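Local coordinates for protein succinylglutamate desuccinylase/aspartoacylase (Shewanella frigidimarina, PDB 3LWU) that binds a zinc ion and is probably a hydrolase of the succinylglutamate desuccinylase/aspartoacylase family, thought to act on ester bonds, at residues E66-G69 with N70-I73; N96-G99 with I100-S104. All coordinates share one frame; numbering follows the deposited sequence.

In the fold
Contacts 1 and 2 lie on two parts of the catalytic domain that follow one another along the chain, separated by the rest of helix 68-80 and strand 89-92. Their centres are 15 Å apart and their nearest atoms about 5 Å, so they do not touch directly. Contact 1 holds Glu66, a ligand of the zinc ion. Contact 2 stands further back, the side chain of Asn96 being about 10 Å from the metal and about 6 Å from that of His63, a second zinc ligand. Residues just before His63 join the two: Asn70 of contact 1 is hydrogen-bonded to Asn61, while Asn96 of contact 2 donates to Val62 O.

Contact 1. Residues E66-G69 with N70-I73; sequences EVQG and NAVI. With ZN (zinc ion), chain C.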
ATOM      1  N   GLU A  66      -5.136 -11.444 -11.257  1.00 16.26           N
ATOM      2  CA  GLU A  66      -5.139 -12.524 -12.221  1.00 15.96           C
ATOM      3  C   GLU A  66      -6.465 -12.554 -12.962  1.00 15.87           C
ATOM      4  O   GLU A  66      -7.292 -13.449 -12.740  1.00 15.90           O
ATOM      5  CB  GLU A  66      -4.813 -13.823 -11.493  1.00 15.01           C
ATOM      6  CG  GLU A  66      -3.424 -13.782 -10.862  1.00 16.56           C
ATOM      7  CD  GLU A  66      -3.031 -15.014 -10.065  1.00 15.43           C
ATOM      8  OE1 GLU A  66      -3.755 -16.019 -10.147  1.00 17.47           O
ATOM      9  OE2 GLU A  66      -2.005 -14.958  -9.292  1.00 15.89           O
ATOM     10  N   VAL A  67      -6.656 -11.542 -13.825  1.00 15.85           N
ATOM     11  CA  VAL A  67      -7.956 -11.262 -14.417  1.00 15.39           C
ATOM     12  C   VAL A  67      -8.273 -12.069 -15.676  1.00 16.44           C
ATOM     13  O   VAL A  67      -9.461 -12.146 -16.033  1.00 16.40           O
ATOM     14  CB  VAL A  67      -8.203  -9.731 -14.670  1.00 15.57           C
ATOM     15  CG1 VAL A  67      -8.294  -8.969 -13.320  1.00 13.08           C
ATOM     16  CG2 VAL A  67      -7.134  -9.113 -15.614  1.00 13.30           C
ATOM     17  N   GLN A  68      -7.277 -12.728 -16.307  1.00 16.65           N
ATOM     18  CA  GLN A  68      -7.515 -13.403 -17.622  1.00 16.28           C
ATOM     19  C   GLN A  68      -8.562 -14.507 -17.527  1.00 15.82           C
ATOM     20  O   GLN A  68      -9.307 -14.728 -18.488  1.00 15.13           O
ATOM     21  CB  GLN A  68      -6.204 -13.920 -18.247  1.00 16.57           C
ATOM     22  CG  GLN A  68      -6.293 -14.735 -19.567  1.00 14.05           C
ATOM     23  CD  GLN A  68      -6.702 -13.943 -20.797  1.00 15.53           C
ATOM     24  OE1 GLN A  68      -7.311 -12.837 -20.722  1.00 17.36           O
ATOM     25  NE2 GLN A  68      -6.385 -14.504 -21.958  1.00 13.64           N
ATOM     26  N   GLY A  69      -8.648 -15.165 -16.373  1.00 15.36           N
ATOM     27  CA  GLY A  69      -9.684 -16.191 -16.147  1.00 15.01           C
ATOM     28  C   GLY A  69     -11.118 -15.746 -16.397  1.00 15.14           C
ATOM     29  O   GLY A  69     -11.972 -16.563 -16.752  1.00 15.15           O
ATOM     30  N   ASN A  70     -11.399 -14.458 -16.180  1.00 14.60           N
ATOM     31  CA  ASN A  70     -12.698 -13.904 -16.501  1.00 14.45           C
ATOM     32  C   ASN A  70     -12.985 -13.923 -18.009  1.00 15.18           C
ATOM     33  O   ASN A  70     -14.125 -14.158 -18.406  1.00 15.86           O
ATOM     34  CB  ASN A  70     -12.823 -12.465 -15.960  1.00 14.56           C
ATOM     35  CG  ASN A  70     -12.672 -12.429 -14.456  1.00 15.62           C
ATOM     36  OD1 ASN A  70     -13.442 -13.111 -13.745  1.00 14.58           O
ATOM     37  ND2 ASN A  70     -11.600 -11.753 -13.957  1.00 11.24           N
ATOM     38  N   ALA A  71     -11.974 -13.608 -18.824  1.00 13.49           N
ATOM     39  CA  ALA A  71     -12.080 -13.667 -20.274  1.00 14.52           C
ATOM     40  C   ALA A  71     -12.255 -15.143 -20.715  1.00 13.41           C
ATOM     41  O   ALA A  71     -13.016 -15.428 -21.621  1.00 14.02           O
ATOM     42  CB  ALA A  71     -10.838 -13.052 -20.941  1.00 13.43           C
ATOM     43  N   VAL A  72     -11.576 -16.058 -20.052  1.00 13.60           N
ATOM     44  CA  VAL A  72     -11.749 -17.498 -20.327  1.00 13.98           C
ATOM     45  C   VAL A  72     -13.193 -17.966 -20.043  1.00 14.16           C
ATOM     46  O   VAL A  72     -13.841 -18.636 -20.881  1.00 13.74           O
ATOM     47  CB  VAL A  72     -10.696 -18.342 -19.605  1.00 13.88           C
ATOM     48  CG1 VAL A  72     -10.944 -19.896 -19.800  1.00 11.98           C
ATOM     49  CG2 VAL A  72      -9.314 -17.921 -20.106  1.00 12.83           C
ATOM     50  N   ILE A  73     -13.723 -17.546 -18.912  1.00 14.31           N
ATOM     51  CA  ILE A  73     -15.099 -17.858 -18.581  1.00 14.15           C
ATOM     52  C   ILE A  73     -16.057 -17.254 -19.612  1.00 14.17           C
ATOM     53  O   ILE A  73     -17.018 -17.905 -20.028  1.00 13.40           O
ATOM     54  CB  ILE A  73     -15.427 -17.447 -17.134  1.00 13.53           C
ATOM     55  CG1 ILE A  73     -14.741 -18.448 -16.199  1.00 15.82           C
ATOM     56  CG2 ILE A  73     -16.924 -17.426 -16.895  1.00 11.83           C
ATOM     57  CD1 ILE A  73     -14.818 -18.170 -14.696  1.00 11.07           C
TER
HETATM   58 ZN    ZN C 374      -3.114 -17.165  -8.563  1.00 29.18          ZN
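The entry into helix 68-80, where Val67 meets Asn70, follows directly on the HxxE zinc motif of this family, formed here by His63 and Glu66. Val67 O receives two N-H groups of Asn70. The stronger bond comes from the backbone, with Asn70 N 3.0 Å from Val67 O. The second is a weak, bent bond from Asn70 ND2, with an N-H...O angle of 124°. CG of Asn70 lies beside its own backbone N (chi1 -61°), which folds the amide back toward the start of the helix. The same amide reaches beyond this turn: ND2 also donates to Asn61 OD1 and OD1 accepts from Leu94 N, so the buried group is held at both ends. With an alanine in place of Asn70, Asn61 OD1 and Leu94 N would probably lose this partner and a gap would open beside Val67.

Regular helical bonding follows. Val72 N lies 3.1 Å from Gln68 O, and Ile73 N comes to 2.9 Å from Gly69 O. Ile73 also sets its CG1 against that carbonyl, 3.4 Å from Gly69 O. Along the turn, the Gln68 chain bends at chi2 (70°) and brings OE1 to 3.5 Å from Ala71 CB, the amide oxygen resting against the Ala71 methyl; OE1 accepts from Asp270 N. Leu320 and Leu341 of the second subunit pack on Val67, Asn70 and Ala71. Before the helix, Glu66 turns the other way, to the metal that His63 and His192 also bind. Its carboxylate grips the zinc unevenly, OE1 at 2.1 Å and OE2 at 2.6 Å.

Contact 2. Residues N96-G99 with I100-S104; sequences NPLG and INQKS
Asn96 meets Ile100 through its backbone carbonyl: Ile100 N lies 2.9 Å from Asn96 O. The side chain of Ile100 runs back over the same oxygen. Its CG1 sits beside the backbone N and opposite the carbonyl carbon (chi1 -71°), which leaves CG1 3.3 Å from Asn96 O with CD1 almost as near. The Asn96 amide caps the helix. OD1 accepts from Gly99 N at 3.2 Å in a straight N-H...O line, although the donor stands well above the amide plane. ND2 donates to Val62 O, which fixes the rotation of the group.

Next, Pro97 presents its carbonyl to Asn101, with Asn101 N 3.0 Å from Pro97 O. The Asn101 amide lies alongside this oxygen but is badly angled for a bond to it; ND2 donates to Thr35 OG1 of the third subunit. A water links Leu98 to Gln102. It donates to Leu98 O and to Gln102 OE1, each 2.7 Å away, and so bridges the helix to the loop. Gln102 attains this position by bending at chi2 (75°), and its NE2 makes a weak bond to Lys103 O of the third subunit.

Gly99 closes the segment. A CB on Gly99 would probably come too close to Asn96 ND2; without one, the asparagine amide can lie near the backbone. Gly99 O takes Gln102 N at 3.2 Å, an i to i+3 bond that follows the i to i+4 bonds as the chain leaves the helix. The arrangement is that of a short helix with an asparagine N-cap, its side chain bonded to the backbone N three residues on.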
ATOM      1  N   ASN A  96     -13.200 -13.047  -6.092  1.00 14.60           N
ATOM      2  CA  ASN A  96     -12.700 -12.377  -4.913  1.00 14.12           C
ATOM      3  C   ASN A  96     -12.806 -10.881  -5.080  1.00 14.22           C
ATOM      4  O   ASN A  96     -11.796 -10.193  -5.322  1.00 15.11           O
ATOM      5  CB  ASN A  96     -11.262 -12.815  -4.613  1.00 14.11           C
ATOM      6  CG  ASN A  96     -10.702 -12.141  -3.346  1.00 16.47           C
ATOM      7  OD1 ASN A  96     -11.441 -11.423  -2.665  1.00 15.46           O
ATOM      8  ND2 ASN A  96      -9.406 -12.385  -3.019  1.00 13.69           N
ATOM      9  N   PRO A  97     -14.029 -10.341  -4.964  1.00 14.18           N
ATOM     10  CA  PRO A  97     -14.204  -8.903  -5.234  1.00 14.61           C
ATOM     11  C   PRO A  97     -13.309  -8.010  -4.381  1.00 15.27           C
ATOM     12  O   PRO A  97     -12.799  -6.983  -4.879  1.00 14.86           O
ATOM     13  CB  PRO A  97     -15.705  -8.666  -4.996  1.00 14.36           C
ATOM     14  CG  PRO A  97     -16.156  -9.865  -4.231  1.00 15.92           C
ATOM     15  CD  PRO A  97     -15.311 -10.998  -4.702  1.00 13.44           C
ATOM     16  N   LEU A  98     -13.044  -8.404  -3.134  1.00 15.43           N
ATOM     17  CA  LEU A  98     -12.183  -7.568  -2.257  1.00 16.47           C
ATOM     18  C   LEU A  98     -10.799  -7.445  -2.874  1.00 16.02           C
ATOM     19  O   LEU A  98     -10.279  -6.347  -3.017  1.00 17.10           O
ATOM     20  CB  LEU A  98     -12.083  -8.139  -0.828  1.00 16.83           C
ATOM     21  CG  LEU A  98     -11.216  -7.438   0.228  1.00 18.56           C
ATOM     22  CD1 LEU A  98     -11.492  -5.959   0.452  1.00 17.56           C
ATOM     23  CD2 LEU A  98     -11.430  -8.209   1.540  1.00 15.27           C
ATOM     24  N   GLY A  99     -10.227  -8.570  -3.280  1.00 15.96           N
ATOM     25  CA  GLY A  99      -8.909  -8.582  -3.886  1.00 15.77           C
ATOM     26  C   GLY A  99      -8.885  -7.897  -5.256  1.00 15.93           C
ATOM     27  O   GLY A  99      -7.953  -7.189  -5.580  1.00 15.81           O
ATOM     28  N   ILE A 100      -9.900  -8.125  -6.063  1.00 16.12           N
ATOM     29  CA  ILE A 100      -9.945  -7.599  -7.446  1.00 16.37           C
ATOM     30  C   ILE A 100      -9.990  -6.086  -7.434  1.00 17.02           C
ATOM     31  O   ILE A 100      -9.401  -5.440  -8.315  1.00 18.14           O
ATOM     32  CB  ILE A 100     -11.202  -8.148  -8.179  1.00 16.23           C
ATOM     33  CG1 ILE A 100     -11.037  -9.634  -8.465  1.00 17.37           C
ATOM     34  CG2 ILE A 100     -11.548  -7.352  -9.497  1.00 16.72           C
ATOM     35  CD1 ILE A 100     -12.379 -10.409  -8.619  1.00 14.39           C
ATOM     36  N   ASN A 101     -10.713  -5.541  -6.451  1.00 15.84           N
ATOM     37  CA  ASN A 101     -10.912  -4.105  -6.319  1.00 16.48           C
ATOM     38  C   ASN A 101      -9.823  -3.380  -5.505  1.00 15.97           C
ATOM     39  O   ASN A 101      -9.907  -2.187  -5.280  1.00 16.65           O
ATOM     40  CB  ASN A 101     -12.321  -3.805  -5.737  1.00 16.10           C
ATOM     41  CG  ASN A 101     -13.428  -4.230  -6.683  1.00 16.01           C
ATOM     42  OD1 ASN A 101     -13.271  -4.077  -7.896  1.00 14.84           O
ATOM     43  ND2 ASN A 101     -14.531  -4.793  -6.149  1.00 12.83           N
ATOM     44  N   GLN A 102      -8.808  -4.103  -5.086  1.00 16.49           N
ATOM     45  CA  GLN A 102      -7.760  -3.517  -4.261  1.00 16.80           C
ATOM     46  C   GLN A 102      -6.616  -2.945  -5.102  1.00 16.93           C
ATOM     47  O   GLN A 102      -5.776  -3.697  -5.635  1.00 17.33           O
ATOM     48  CB  GLN A 102      -7.246  -4.563  -3.291  1.00 15.86           C
ATOM     49  CG  GLN A 102      -6.292  -4.041  -2.225  1.00 18.40           C
ATOM     50  CD  GLN A 102      -7.003  -3.264  -1.131  1.00 19.61           C
ATOM     51  OE1 GLN A 102      -8.237  -3.355  -0.976  1.00 18.89           O
ATOM     52  NE2 GLN A 102      -6.225  -2.541  -0.326  1.00 18.73           N
ATOM     53  N   LYS A 103      -6.576  -1.618  -5.227  1.00 17.25           N
ATOM     54  CA  LYS A 103      -5.510  -0.970  -6.024  1.00 17.89           C
ATOM     55  C   LYS A 103      -4.414  -0.403  -5.129  1.00 17.93           C
ATOM     56  O   LYS A 103      -4.663  -0.033  -3.976  1.00 18.30           O
ATOM     57  CB  LYS A 103      -6.068   0.144  -6.922  1.00 17.22           C
ATOM     58  CG  LYS A 103      -6.771  -0.342  -8.207  1.00 18.96           C
ATOM     59  CD  LYS A 103      -5.755  -0.844  -9.226  1.00 21.28           C
ATOM     60  CE  LYS A 103      -6.353  -1.134 -10.580  1.00 21.54           C
ATOM     61  NZ  LYS A 103      -6.928  -2.450 -10.674  1.00 21.28           N
ATOM     62  N   SER A 104      -3.193  -0.385  -5.652  1.00 17.76           N
ATOM     63  CA  SER A 104      -2.051   0.296  -5.014  1.00 17.79           C
ATOM     64  C   SER A 104      -1.198   0.825  -6.142  1.00 17.60           C
ATOM     65  O   SER A 104      -0.563   0.057  -6.855  1.00 17.71           O
ATOM     66  CB  SER A 104      -1.265  -0.681  -4.134  1.00 17.55           C
ATOM     67  OG  SER A 104      -0.228  -0.019  -3.416  1.00 18.03           O
TER
HETATM   68  O   HOH W   1     -10.550  -3.740  -2.347  1.00 19.12           O